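Local coordinates for protein trehalose-6-phosphate phosphatase (Neosartorya fumigata, PDB 5DXL) that belongs to the trehalose-phosphatase family of the HAD clan and pairs a HAD core domain with a smaller cap domain, at residues L104-S107 / S108-W112. Sequence-based numbering, arbitrary orientation.
Sequences LAES and SDMGW
S108 reaches back to A105 with both its backbone and its side chain. The chain makes a type I beta turn from A105 to S108, and S108 N donates to A105 O at 3.0 Å. That donor stands well above the carbonyl plane. S108 OG gives a second bond to A105 O, at 2.7 Å, and lies much nearer the plane, tilted 15° from it. Its chi1 of 78° sets the hydroxyl between its own backbone N and carbonyl carbon, which points it back at A105 O. One carbonyl oxygen is thus gripped twice by one residue.

The selenomethionine M110 lies against the same peptide. Its chain runs extended at chi2 and bends at chi3, -81°, which carries the methyl end toward A105 and E106. SE meets A105 CB at 4.0 Å. M110 CE touches A105 O at 3.4 Å. It also meets E106 OE2, at 3.3 Å; both are van der Waals contacts of a methyl group with an oxygen. The E106 chain, bent at chi2, crosses M110 at about a right angle. Further on, D109 OD1 accepts from G111 N at 2.8 Å, an Asx turn, with the donor above the carboxylate plane.

In the conformer modelled here, S107 OG bonds to N103 O. The loop links the HAD core, whose edge strand is 101-103, to the cap. It leads into helix 112-125; W112 packs on V183 and P185 of strand 180-185, in the cap's four-stranded antiparallel sheet.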
ATOM      1  N   LEU A 104     -10.846  -0.161 -10.037  1.00 15.63           N
ATOM      2  CA  LEU A 104     -11.134  -1.442  -9.411  1.00 16.36           C
ATOM      3  C   LEU A 104     -12.433  -1.401  -8.615  1.00 15.94           C
ATOM      4  O   LEU A 104     -13.066  -2.440  -8.407  1.00 18.16           O
ATOM      5  CB  LEU A 104      -9.959  -1.872  -8.519  1.00 18.81           C
ATOM      6  CG  LEU A 104      -8.702  -2.164  -9.347  1.00 21.92           C
ATOM      7  CD1 LEU A 104      -7.480  -2.417  -8.476  1.00 23.86           C
ATOM      8  CD2 LEU A 104      -8.963  -3.360 -10.245  1.00 28.00           C
ATOM      9  N   ALA A 105     -12.847  -0.216  -8.175  1.00 13.42           N
ATOM     10  CA  ALA A 105     -14.117  -0.093  -7.492  1.00 17.49           C
ATOM     11  C   ALA A 105     -15.226  -0.358  -8.485  1.00 15.74           C
ATOM     12  O   ALA A 105     -16.105  -1.173  -8.226  1.00 14.16           O
ATOM     13  CB  ALA A 105     -14.280   1.288  -6.859  1.00 20.09           C
ATOM     14  N   GLU A 106     -15.157   0.309  -9.637  1.00 13.06           N
ATOM     15  CA  GLU A 106     -16.204   0.154 -10.635  1.00 13.48           C
ATOM     16  C   GLU A 106     -16.211  -1.246 -11.253  1.00 15.16           C
ATOM     17  O   GLU A 106     -17.242  -1.689 -11.742  1.00 13.67           O
ATOM     18  CB  GLU A 106     -16.077   1.226 -11.722  1.00 12.37           C
ATOM     19  CG  GLU A 106     -16.686   2.555 -11.292  1.00 13.94           C
ATOM     20  CD  GLU A 106     -18.205   2.478 -11.177  1.00 14.12           C
ATOM     21  OE1 GLU A 106     -18.845   2.121 -12.188  1.00 13.15           O
ATOM     22  OE2 GLU A 106     -18.755   2.766 -10.088  1.00 14.68           O
ATOM     23  N   SER A 107     -15.078  -1.936 -11.213  0.50 13.76           N
ATOM     24  CA  SER A 107     -15.007  -3.301 -11.727  0.50 13.82           C
ATOM     25  C   SER A 107     -15.590  -4.323 -10.755  0.50 15.28           C
ATOM     26  O   SER A 107     -15.702  -5.499 -11.078  0.50 16.94           O
ATOM     27  CB  SER A 107     -13.566  -3.669 -12.058  0.50 17.51           C
ATOM     28  OG  SER A 107     -13.047  -2.771 -13.016  0.50 14.95           O
ATOM     29  N   SER A 108     -15.963  -3.864  -9.566  1.00 13.31           N
ATOM     30  CA  SER A 108     -16.544  -4.748  -8.557  1.00 15.27           C
ATOM     31  C   SER A 108     -18.053  -4.536  -8.448  1.00 15.13           C
ATOM     32  O   SER A 108     -18.579  -3.529  -8.894  1.00 16.65           O
ATOM     33  CB  SER A 108     -15.887  -4.511  -7.192  1.00 16.73           C
ATOM     34  OG  SER A 108     -16.384  -3.338  -6.568  1.00 16.42           O
ATOM     35  N   ASP A 109     -18.744  -5.486  -7.823  1.00 16.19           N
ATOM     36  CA  ASP A 109     -20.162  -5.328  -7.511  1.00 13.34           C
ATOM     37  C   ASP A 109     -20.302  -4.572  -6.190  1.00 15.19           C
ATOM     38  O   ASP A 109     -20.054  -5.127  -5.125  1.00 16.60           O
ATOM     39  CB  ASP A 109     -20.836  -6.708  -7.449  1.00 18.89           C
ATOM     40  CG  ASP A 109     -22.281  -6.660  -6.971  1.00 16.99           C
ATOM     41  OD1 ASP A 109     -22.844  -5.571  -6.746  1.00 15.55           O
ATOM     42  OD2 ASP A 109     -22.872  -7.753  -6.825  1.00 22.76           O
HETATM   43  N   MSE A 110     -20.716  -3.314  -6.249  1.00 13.83           N
HETATM   44  CA  MSE A 110     -20.844  -2.547  -5.021  1.00 14.68           C
HETATM   45  C   MSE A 110     -22.289  -2.517  -4.518  1.00 13.62           C
HETATM   46  O   MSE A 110     -22.713  -1.571  -3.850  1.00 13.99           O
HETATM   47  CB  MSE A 110     -20.293  -1.141  -5.217  1.00 16.24           C
HETATM   48  CG  MSE A 110     -18.782  -1.175  -5.423  1.00 19.29           C
HETATM   49 SE   MSE A 110     -17.974   0.594  -5.355  1.00 24.93          SE
HETATM   50  CE  MSE A 110     -18.382   1.134  -7.197  1.00 18.59           C
ATOM     51  N   GLY A 111     -23.031  -3.576  -4.830  1.00 14.09           N
ATOM     52  CA  GLY A 111     -24.386  -3.726  -4.324  1.00 13.87           C
ATOM     53  C   GLY A 111     -24.443  -3.678  -2.804  1.00 13.30           C
ATOM     54  O   GLY A 111     -25.474  -3.308  -2.241  1.00 14.33           O
ATOM     55  N   TRP A 112     -23.339  -4.063  -2.162  1.00 13.54           N
ATOM     56  CA  TRP A 112     -23.241  -4.009  -0.698  1.00 13.56           C
ATOM     57  C   TRP A 112     -23.502  -2.604  -0.165  1.00 16.28           C
ATOM     58  O   TRP A 112     -23.989  -2.440   0.962  1.00 14.57           O
ATOM     59  CB  TRP A 112     -21.867  -4.508  -0.221  1.00 13.99           C
ATOM     60  CG  TRP A 112     -20.687  -3.733  -0.725  1.00 13.56           C
ATOM     61  CD1 TRP A 112     -19.932  -4.017  -1.833  1.00 15.67           C
ATOM     62  CD2 TRP A 112     -20.105  -2.562  -0.133  1.00 12.94           C
ATOM     63  NE1 TRP A 112     -18.924  -3.092  -1.968  1.00 14.38           N
ATOM     64  CE2 TRP A 112     -19.003  -2.191  -0.937  1.00 15.22           C
ATOM     65  CE3 TRP A 112     -20.403  -1.797   1.002  1.00 15.61           C
ATOM     66  CZ2 TRP A 112     -18.209  -1.081  -0.651  1.00 14.56           C
ATOM     67  CZ3 TRP A 112     -19.611  -0.695   1.285  1.00 17.01           C
ATOM     68  CH2 TRP A 112     -18.530  -0.347   0.462  1.00 17.37           C
TER
HETATM   69  O   HOH W   1     -19.064  -1.194 -10.043  1.00 22.71           O